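Local coordinates for protein cystathionine gamma-synthase (Xanthomonas oryzae pv. oryzae KACC 10331, PDB 6LD9) that probably makes cystathionine in methionine biosynthesis with the help of pyridoxal 5'-phosphate, and is captured here with cystathionine joined to that cofactor, at residues C[347-352]-C[366-371]; C[157-162]-C[370-375]. The protein carries 2 engineered substitutions. All coordinates share one frame; numbering follows the deposited sequence.

Contact 1: residues C[347-352]-C[366-371]. With E9U ((2~{S})-4-[(2~{R})-2-azanyl-3-oxidanyl-3-oxidanylidene-propyl]sulfanyl-2-[(~{E})-[2-methyl-3-oxidanyl-5-(phosphonooxymethyl)pyridin-4-yl]methylideneamino]butanoic acid), chain G.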
ATOM      1  N   HIS C 347      25.384  16.128   9.435  1.00 31.12           N
ATOM      2  CA  HIS C 347      26.841  16.208   9.755  1.00 36.36           C
ATOM      3  C   HIS C 347      27.574  15.050   9.076  1.00 35.61           C
ATOM      4  O   HIS C 347      27.639  13.945   9.641  1.00 38.54           O
ATOM      5  CB  HIS C 347      27.078  16.165  11.264  1.00 39.60           C
ATOM      6  CG  HIS C 347      28.516  16.268  11.667  1.00 42.07           C
ATOM      7  ND1 HIS C 347      29.215  15.180  12.166  1.00 44.08           N
ATOM      8  CD2 HIS C 347      29.342  17.338  11.733  1.00 42.98           C
ATOM      9  CE1 HIS C 347      30.432  15.574  12.459  1.00 48.12           C
ATOM     10  NE2 HIS C 347      30.522  16.891  12.212  1.00 45.23           N
ATOM     11  N   PRO C 348      28.055  15.252   7.826  1.00 33.48           N
ATOM     12  CA  PRO C 348      28.576  14.164   7.002  1.00 34.09           C
ATOM     13  C   PRO C 348      29.695  13.297   7.598  1.00 37.72           C
ATOM     14  O   PRO C 348      29.708  12.046   7.379  1.00 36.81           O
ATOM     15  CB  PRO C 348      29.134  14.903   5.784  1.00 32.97           C
ATOM     16  CG  PRO C 348      28.212  16.104   5.663  1.00 32.92           C
ATOM     17  CD  PRO C 348      28.003  16.537   7.092  1.00 33.37           C
ATOM     18  N   ALA C 349      30.620  13.939   8.316  1.00 38.72           N
ATOM     19  CA  ALA C 349      31.763  13.223   8.938  1.00 42.11           C
ATOM     20  C   ALA C 349      31.230  12.079   9.832  1.00 40.35           C
ATOM     21  O   ALA C 349      31.870  10.992   9.847  1.00 35.09           O
ATOM     22  CB  ALA C 349      32.638  14.195   9.716  1.00 42.49           C
ATOM     23  N   SER C 350      30.151  12.350  10.584  1.00 37.60           N
ATOM     24  CA  SER C 350      29.607  11.409  11.587  1.00 38.24           C
ATOM     25  C   SER C 350      28.331  10.719  11.081  1.00 38.03           C
ATOM     26  O   SER C 350      27.840   9.834  11.804  1.00 38.97           O
ATOM     27  CB  SER C 350      29.408  12.105  12.875  1.00 35.38           C
ATOM     28  OG  SER C 350      28.143  12.662  12.919  1.00 36.72           O
ATOM     29  N   MET C 351      27.841  11.027   9.866  1.00 38.59           N
ATOM     30  CA  MET C 351      26.534  10.476   9.365  1.00 37.69           C
ATOM     31  C   MET C 351      26.740   9.900   7.950  1.00 38.67           C
ATOM     32  O   MET C 351      27.107   8.726   7.812  1.00 42.48           O
ATOM     33  CB  MET C 351      25.383  11.525   9.421  1.00 37.17           C
ATOM     34  CG  MET C 351      25.047  12.031  10.851  1.00 36.53           C
ATOM     35  SD  MET C 351      24.107  13.604  11.056  1.00 34.91           S
ATOM     36  CE  MET C 351      22.584  12.922  10.392  1.00 33.09           C
ATOM     37  N   THR C 352      26.599  10.711   6.907  1.00 40.49           N
ATOM     38  CA  THR C 352      26.443  10.231   5.516  1.00 38.26           C
ATOM     39  C   THR C 352      27.779   9.706   4.980  1.00 38.75           C
ATOM     40  O   THR C 352      27.769   9.006   3.936  1.00 40.03           O
ATOM     41  CB  THR C 352      25.884  11.392   4.680  1.00 38.92           C
ATOM     42  OG1 THR C 352      26.801  12.470   4.881  1.00 35.16           O
ATOM     43  CG2 THR C 352      24.461  11.770   5.072  1.00 40.06           C
ATOM     44  N   ILE C 366      36.305  17.188   3.173  1.00 37.14           N
ATOM     45  CA  ILE C 366      35.122  17.157   4.076  1.00 35.53           C
ATOM     46  C   ILE C 366      35.662  17.318   5.486  1.00 35.30           C
ATOM     47  O   ILE C 366      36.126  16.349   6.056  1.00 37.85           O
ATOM     48  CB  ILE C 366      34.393  15.808   3.948  1.00 37.99           C
ATOM     49  CG1 ILE C 366      33.926  15.473   2.527  1.00 37.97           C
ATOM     50  CG2 ILE C 366      33.289  15.672   4.988  1.00 38.34           C
ATOM     51  CD1 ILE C 366      33.309  14.076   2.434  1.00 39.31           C
ATOM     52  N   SER C 367      35.588  18.500   6.049  1.00 38.89           N
ATOM     53  CA  SER C 367      36.071  18.758   7.420  1.00 36.92           C
ATOM     54  C   SER C 367      35.046  18.186   8.395  1.00 41.80           C
ATOM     55  O   SER C 367      33.907  17.913   7.958  1.00 43.12           O
ATOM     56  CB  SER C 367      36.296  20.213   7.629  1.00 35.81           C
ATOM     57  OG  SER C 367      35.178  20.827   8.229  1.00 36.56           O
ATOM     58  N   ASP C 368      35.470  18.043   9.652  1.00 44.80           N
ATOM     59  CA  ASP C 368      34.672  17.635  10.835  1.00 50.11           C
ATOM     60  C   ASP C 368      33.677  18.738  11.246  1.00 50.86           C
ATOM     61  O   ASP C 368      32.840  18.428  12.112  1.00 52.61           O
ATOM     62  CB  ASP C 368      35.608  17.229  11.993  1.00 52.95           C
ATOM     63  CG  ASP C 368      36.374  15.886  11.861  1.00 57.33           C
ATOM     64  OD1 ASP C 368      36.272  15.130  10.793  1.00 47.08           O
ATOM     65  OD2 ASP C 368      37.111  15.592  12.826  1.00 57.44           O
ATOM     66  N   GLY C 369      33.740  19.969  10.711  1.00 46.17           N
ATOM     67  CA  GLY C 369      32.762  21.021  11.082  1.00 48.04           C
ATOM     68  C   GLY C 369      31.702  21.266   9.983  1.00 44.65           C
ATOM     69  O   GLY C 369      30.966  22.254  10.028  1.00 43.36           O
ATOM     70  N   LEU C 370      31.682  20.453   8.943  1.00 39.34           N
ATOM     71  CA  LEU C 370      30.768  20.696   7.798  1.00 39.75           C
ATOM     72  C   LEU C 370      29.342  20.225   8.173  1.00 38.17           C
ATOM     73  O   LEU C 370      29.164  19.063   8.678  1.00 39.24           O
ATOM     74  CB  LEU C 370      31.336  20.011   6.547  1.00 35.53           C
ATOM     75  CG  LEU C 370      30.646  20.342   5.229  1.00 34.69           C
ATOM     76  CD1 LEU C 370      31.001  21.741   4.782  1.00 34.35           C
ATOM     77  CD2 LEU C 370      30.956  19.292   4.136  1.00 34.45           C
ATOM     78  N   LEU C 371      28.385  21.143   7.962  1.00 35.52           N
ATOM     79  CA  LEU C 371      26.908  20.922   7.954  1.00 31.46           C
ATOM     80  C   LEU C 371      26.370  21.044   6.522  1.00 29.63           C
ATOM     81  O   LEU C 371      26.828  21.904   5.783  1.00 28.88           O
ATOM     82  CB  LEU C 371      26.297  21.973   8.859  1.00 32.21           C
ATOM     83  CG  LEU C 371      26.708  21.839  10.319  1.00 32.12           C
ATOM     84  CD1 LEU C 371      26.036  22.914  11.147  1.00 34.86           C
ATOM     85  CD2 LEU C 371      26.354  20.449  10.814  1.00 31.21           C
TER
HETATM   86  N1  E9U G 801      24.322   8.473  -4.991  1.00 24.83           N
HETATM   87  C2  E9U G 801      24.345   9.633  -4.242  1.00 25.59           C
HETATM   88  C3  E9U G 801      23.818   9.690  -2.880  1.00 24.71           C
HETATM   89  N   E9U G 801      22.872   9.562  -0.199  1.00 32.72           N
HETATM   90  CA  E9U G 801      22.295   9.655   1.164  1.00 34.50           C
HETATM   91  C   E9U G 801      22.775  10.960   1.733  1.00 34.34           C
HETATM   92  O   E9U G 801      23.857  11.456   1.267  1.00 32.92           O
HETATM   93  CB  E9U G 801      22.724   8.415   1.952  1.00 37.56           C
HETATM   94  CG  E9U G 801      22.629   8.539   3.416  1.00 42.11           C
HETATM   95  SD  E9U G 801      23.890   7.651   4.280  1.00 63.79           S
HETATM   96  CE  E9U G 801      23.493   5.923   4.458  1.00 46.77           C
HETATM   97  CZ  E9U G 801      23.783   4.880   5.578  1.00 43.88           C
HETATM   98  CH  E9U G 801      24.763   3.884   5.065  1.00 39.50           C
HETATM   99  NH  E9U G 801      23.961   5.231   6.996  1.00 44.82           N
HETATM  100  C2A E9U G 801      24.891  10.910  -4.844  1.00 24.35           C
HETATM  101  C4  E9U G 801      23.283   8.471  -2.314  1.00 26.75           C
HETATM  102  C4A E9U G 801      22.776   8.494  -0.932  1.00 29.46           C
HETATM  103  C5  E9U G 801      23.281   7.295  -3.208  1.00 26.20           C
HETATM  104  C5A E9U G 801      22.739   5.982  -2.795  1.00 26.45           C
HETATM  105  C6  E9U G 801      23.805   7.373  -4.518  1.00 26.01           C
HETATM  106  O1P E9U G 801      20.585   5.498  -0.488  1.00 21.99           O
HETATM  107  O2P E9U G 801      19.088   5.146  -2.504  1.00 25.77           O
HETATM  108  O3  E9U G 801      23.879  10.792  -2.148  1.00 23.44           O
HETATM  109  O3P E9U G 801      20.937   3.565  -2.097  1.00 24.57           O
HETATM  110  O4P E9U G 801      21.315   5.924  -2.964  1.00 27.02           O
HETATM  111  OT  E9U G 801      22.130  11.492   2.696  1.00 33.22           O
HETATM  112  OX1 E9U G 801      25.566   3.320   5.771  1.00 35.49           O
HETATM  113  OX2 E9U G 801      24.728   3.574   3.884  1.00 38.48           O
HETATM  114  P   E9U G 801      20.446   4.978  -1.909  1.00 27.02           P
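The His347 imidazole is held at both nitrogens, by Asp368 across the contact and by Ser350 within its own loop. Its NE2 donates to the backbone O of Asp368 at 2.8 Å, a nearly straight bond (164° at the hydrogen). The oxygen lies close to the ring plane, whereas the donor stands above the carbonyl plane of Asp368 rather than on a lone pair. Within its own loop, ND1 and Ser350 OG share a hydrogen bond of 2.8 Å, and these two bonds together should fix the ring's rotation. With CG anti to the backbone N (chi1 -179°), the ring is carried across to the type I turn of Ser367 to Leu370. An ST turn braces it, Gly369 N donating to Ser367 OG, which also bonds to Glu314. Beside the imidazole, Pro348 CD lies 3.2 Å from Leu370 O, and Pro348 CB meets Ile366 CG2 at 4.3 Å. Farther along the loop, Thr352 CG2 comes within 3.3 Å of E9U OT, so the segment also borders the active site. Phe49 of the second subunit packs edge-to-face with the His347 ring. The contact joins the loop leaving strand 344-346 to the turn between helix 358-364 and strand 370-374, where Leu371 packs against strand 310-315 and helix 318-326.

Contact 2: residues C[157-162]-C[370-375]; sequences PSNPLL and LLRLSI. With E9U ((2~{S})-4-[(2~{R})-2-azanyl-3-oxidanyl-3-oxidanylidene-propyl]sulfanyl-2-[(~{E})-[2-methyl-3-oxidanyl-5-(phosphonooxymethyl)pyridin-4-yl]methylideneamino]butanoic acid), chain G.
Both Asn159 and Arg372 carry CG anti to the backbone N (chi1 -166° for Arg372), and these torsions bring the amide and the guanidinium together beside a carboxylate of the bound cystathionine-cofactor adduct. Arg372 stays extended through chi2, then bends at chi3 (69°), and the bend turns the guanidinium so that its NH1/NH2 edge faces that carboxylate. NH1 donates to E9U O and NH2 to E9U OT, each at 2.9 Å and nearly straight. This two-pronged grip, with the carboxylate carbon at the edge of the guanidinium and in its plane, holds both groups in a fixed mutual orientation. The Asn159 and Arg372 side chains cross at about a right angle, with the amide and guanidinium planes 42° apart, and the amide lies by E9U O3, the oxygen on C3 of the cofactor's pyridine ring. The arrangement is that of the substrate carboxylate site in fold-type I PLP enzymes, where an arginine from the C-terminal domain meets a loop of the large cofactor-binding domain. Away from the carboxylate, Pro160, preceded by a cis peptide bond, packs its CB 3.8 Å from Arg372 CD, against the aliphatic part of the arginine. Farther along, Leu370 CD2 touches Pro160 CG at 3.5 Å and Leu161 CD2 at 4.0 Å. Glu155 accepts from Asn159 N, and Ser312 OG is hydrogen-bonded to Pro160 O.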
ATOM      1  N   PRO C 157      26.544  17.755  -9.233  1.00 25.65           N
ATOM      2  CA  PRO C 157      27.452  18.269  -8.226  1.00 27.49           C
ATOM      3  C   PRO C 157      27.687  17.218  -7.127  1.00 30.01           C
ATOM      4  O   PRO C 157      26.808  16.446  -6.839  1.00 35.17           O
ATOM      5  CB  PRO C 157      26.681  19.401  -7.519  1.00 26.89           C
ATOM      6  CG  PRO C 157      25.575  19.734  -8.471  1.00 26.89           C
ATOM      7  CD  PRO C 157      25.274  18.475  -9.237  1.00 27.08           C
ATOM      8  N   SER C 158      28.854  17.277  -6.505  1.00 29.50           N
ATOM      9  CA  SER C 158      29.372  16.243  -5.594  1.00 29.18           C
ATOM     10  C   SER C 158      28.718  16.390  -4.189  1.00 29.22           C
ATOM     11  O   SER C 158      28.337  17.475  -3.791  1.00 29.41           O
ATOM     12  CB  SER C 158      30.891  16.293  -5.572  1.00 28.39           C
ATOM     13  OG  SER C 158      31.431  17.407  -4.829  1.00 26.42           O
ATOM     14  N   ASN C 159      28.617  15.292  -3.460  1.00 29.14           N
ATOM     15  CA  ASN C 159      28.005  15.204  -2.122  1.00 30.00           C
ATOM     16  C   ASN C 159      29.152  15.052  -1.144  1.00 30.25           C
ATOM     17  O   ASN C 159      29.728  13.986  -1.139  1.00 33.84           O
ATOM     18  CB  ASN C 159      27.078  13.990  -2.113  1.00 29.65           C
ATOM     19  CG  ASN C 159      26.450  13.666  -0.775  1.00 31.48           C
ATOM     20  OD1 ASN C 159      25.712  12.652  -0.725  1.00 35.84           O
ATOM     21  ND2 ASN C 159      26.672  14.504   0.251  1.00 26.04           N
ATOM     22  N   PRO C 160      29.426  15.974  -0.200  1.00 31.98           N
ATOM     23  CA  PRO C 160      28.581  17.133   0.102  1.00 32.17           C
ATOM     24  C   PRO C 160      29.181  18.534  -0.102  1.00 32.13           C
ATOM     25  O   PRO C 160      28.599  19.484   0.367  1.00 34.66           O
ATOM     26  CB  PRO C 160      28.529  16.948   1.618  1.00 33.11           C
ATOM     27  CG  PRO C 160      30.020  16.746   1.958  1.00 34.20           C
ATOM     28  CD  PRO C 160      30.488  15.834   0.825  1.00 33.55           C
ATOM     29  N   LEU C 161      30.277  18.658  -0.836  1.00 31.51           N
ATOM     30  CA  LEU C 161      30.913  19.981  -1.089  1.00 33.27           C
ATOM     31  C   LEU C 161      30.473  20.680  -2.393  1.00 29.27           C
ATOM     32  O   LEU C 161      30.935  21.794  -2.645  1.00 30.16           O
ATOM     33  CB  LEU C 161      32.407  19.715  -1.071  1.00 36.82           C
ATOM     34  CG  LEU C 161      32.909  19.502   0.350  1.00 41.11           C
ATOM     35  CD1 LEU C 161      34.226  18.754   0.324  1.00 44.41           C
ATOM     36  CD2 LEU C 161      33.020  20.847   1.080  1.00 42.45           C
ATOM     37  N   LEU C 162      29.554  20.095  -3.146  1.00 28.59           N
ATOM     38  CA  LEU C 162      28.942  20.670  -4.377  1.00 29.05           C
ATOM     39  C   LEU C 162      30.031  21.073  -5.400  1.00 28.48           C
ATOM     40  O   LEU C 162      29.916  22.115  -6.000  1.00 27.60           O
ATOM     41  CB  LEU C 162      28.075  21.860  -3.957  1.00 27.45           C
ATOM     42  CG  LEU C 162      26.754  21.576  -3.253  1.00 27.78           C
ATOM     43  CD1 LEU C 162      25.888  20.663  -4.057  1.00 29.10           C
ATOM     44  CD2 LEU C 162      26.945  20.991  -1.892  1.00 29.27           C
ATOM     45  N   LEU C 370      31.682  20.453   8.943  1.00 39.34           N
ATOM     46  CA  LEU C 370      30.768  20.696   7.798  1.00 39.75           C
ATOM     47  C   LEU C 370      29.342  20.225   8.173  1.00 38.17           C
ATOM     48  O   LEU C 370      29.164  19.063   8.678  1.00 39.24           O
ATOM     49  CB  LEU C 370      31.336  20.011   6.547  1.00 35.53           C
ATOM     50  CG  LEU C 370      30.646  20.342   5.229  1.00 34.69           C
ATOM     51  CD1 LEU C 370      31.001  21.741   4.782  1.00 34.35           C
ATOM     52  CD2 LEU C 370      30.956  19.292   4.136  1.00 34.45           C
ATOM     53  N   LEU C 371      28.385  21.143   7.962  1.00 35.52           N
ATOM     54  CA  LEU C 371      26.908  20.922   7.954  1.00 31.46           C
ATOM     55  C   LEU C 371      26.370  21.044   6.522  1.00 29.63           C
ATOM     56  O   LEU C 371      26.828  21.904   5.783  1.00 28.88           O
ATOM     57  CB  LEU C 371      26.297  21.973   8.859  1.00 32.21           C
ATOM     58  CG  LEU C 371      26.708  21.839  10.319  1.00 32.12           C
ATOM     59  CD1 LEU C 371      26.036  22.914  11.147  1.00 34.86           C
ATOM     60  CD2 LEU C 371      26.354  20.449  10.814  1.00 31.21           C
ATOM     61  N   ARG C 372      25.482  20.124   6.155  1.00 27.04           N
ATOM     62  CA  ARG C 372      24.851  19.971   4.845  1.00 25.22           C
ATOM     63  C   ARG C 372      23.339  20.219   5.010  1.00 25.52           C
ATOM     64  O   ARG C 372      22.694  19.522   5.777  1.00 26.77           O
ATOM     65  CB  ARG C 372      25.121  18.559   4.345  1.00 24.47           C
ATOM     66  CG  ARG C 372      24.808  18.383   2.880  1.00 25.29           C
ATOM     67  CD  ARG C 372      24.829  16.976   2.389  1.00 25.77           C
ATOM     68  NE  ARG C 372      23.737  16.226   2.941  1.00 27.64           N
ATOM     69  CZ  ARG C 372      23.559  14.917   2.748  1.00 28.37           C
ATOM     70  NH1 ARG C 372      24.400  14.219   2.017  1.00 28.63           N
ATOM     71  NH2 ARG C 372      22.509  14.303   3.265  1.00 29.64           N
ATOM     72  N   LEU C 373      22.764  21.134   4.239  1.00 26.41           N
ATOM     73  CA  LEU C 373      21.310  21.384   4.212  1.00 25.54           C
ATOM     74  C   LEU C 373      20.719  20.784   2.963  1.00 25.18           C
ATOM     75  O   LEU C 373      21.304  20.923   1.910  1.00 23.72           O
ATOM     76  CB  LEU C 373      21.059  22.880   4.234  1.00 25.96           C
ATOM     77  CG  LEU C 373      21.709  23.588   5.401  1.00 25.62           C
ATOM     78  CD1 LEU C 373      21.488  25.048   5.250  1.00 26.71           C
ATOM     79  CD2 LEU C 373      21.163  23.076   6.722  1.00 27.18           C
ATOM     80  N   SER C 374      19.638  20.048   3.153  1.00 25.16           N
ATOM     81  CA  SER C 374      18.696  19.707   2.081  1.00 25.44           C
ATOM     82  C   SER C 374      17.526  20.666   2.286  1.00 25.59           C
ATOM     83  O   SER C 374      16.787  20.510   3.320  1.00 24.40           O
ATOM     84  CB  SER C 374      18.287  18.253   2.071  1.00 24.78           C
ATOM     85  OG  SER C 374      17.337  17.985   1.018  1.00 25.87           O
ATOM     86  N   ILE C 375      17.318  21.579   1.321  1.00 25.43           N
ATOM     87  CA  ILE C 375      16.274  22.601   1.530  1.00 25.01           C
ATOM     88  C   ILE C 375      14.993  22.105   0.916  1.00 24.44           C
ATOM     89  O   ILE C 375      15.010  21.718  -0.241  1.00 24.55           O
ATOM     90  CB  ILE C 375      16.764  23.973   1.097  1.00 26.82           C
ATOM     91  CG1 ILE C 375      17.813  24.336   2.137  1.00 27.77           C
ATOM     92  CG2 ILE C 375      15.640  25.020   1.053  1.00 27.51           C
ATOM     93  CD1 ILE C 375      18.804  25.262   1.683  1.00 31.02           C
TER
HETATM   94  N1  E9U G 801      24.322   8.473  -4.991  1.00 24.83           N
HETATM   95  C2  E9U G 801      24.345   9.633  -4.242  1.00 25.59           C
HETATM   96  C3  E9U G 801      23.818   9.690  -2.880  1.00 24.71           C
HETATM   97  N   E9U G 801      22.872   9.562  -0.199  1.00 32.72           N
HETATM   98  CA  E9U G 801      22.295   9.655   1.164  1.00 34.50           C
HETATM   99  C   E9U G 801      22.775  10.960   1.733  1.00 34.34           C
HETATM  100  O   E9U G 801      23.857  11.456   1.267  1.00 32.92           O
HETATM  101  CB  E9U G 801      22.724   8.415   1.952  1.00 37.56           C
HETATM  102  CG  E9U G 801      22.629   8.539   3.416  1.00 42.11           C
HETATM  103  SD  E9U G 801      23.890   7.651   4.280  1.00 63.79           S
HETATM  104  CE  E9U G 801      23.493   5.923   4.458  1.00 46.77           C
HETATM  105  CZ  E9U G 801      23.783   4.880   5.578  1.00 43.88           C
HETATM  106  CH  E9U G 801      24.763   3.884   5.065  1.00 39.50           C
HETATM  107  NH  E9U G 801      23.961   5.231   6.996  1.00 44.82           N
HETATM  108  C2A E9U G 801      24.891  10.910  -4.844  1.00 24.35           C
HETATM  109  C4  E9U G 801      23.283   8.471  -2.314  1.00 26.75           C
HETATM  110  C4A E9U G 801      22.776   8.494  -0.932  1.00 29.46           C
HETATM  111  C5  E9U G 801      23.281   7.295  -3.208  1.00 26.20           C
HETATM  112  C5A E9U G 801      22.739   5.982  -2.795  1.00 26.45           C
HETATM  113  C6  E9U G 801      23.805   7.373  -4.518  1.00 26.01           C
HETATM  114  O1P E9U G 801      20.585   5.498  -0.488  1.00 21.99           O
HETATM  115  O2P E9U G 801      19.088   5.146  -2.504  1.00 25.77           O
HETATM  116  O3  E9U G 801      23.879  10.792  -2.148  1.00 23.44           O
HETATM  117  O3P E9U G 801      20.937   3.565  -2.097  1.00 24.57           O
HETATM  118  O4P E9U G 801      21.315   5.924  -2.964  1.00 27.02           O
HETATM  119  OT  E9U G 801      22.130  11.492   2.696  1.00 33.22           O
HETATM  120  OX1 E9U G 801      25.566   3.320   5.771  1.00 35.49           O
HETATM  121  OX2 E9U G 801      24.728   3.574   3.884  1.00 38.48           O
HETATM  122  P   E9U G 801      20.446   4.978  -1.909  1.00 27.02           P

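Overall arrangement
Strand 370-374 serves both contacts: contact 1 uses its beginning and the turn before it, while contact 2 continues along it to Arg372. Leu370 belongs to each, and the two meet directly where Ile366 CD1 packs on Pro160 CD at 3.7 Å and Thr352 CG2 lies 3.7 Å from Arg372 NH2. Both are largely buried and both touch E9U, but contact 1 reaches the surface at Asp368 and borders the second subunit, whereas every touching residue of contact 2 is buried. Their chemistry follows their places: a side-chain-to-backbone bond between protein segments in contact 1, charged bonds to the ligand carboxylate beside apolar packing of Pro160, Leu161 and Leu370 in contact 2.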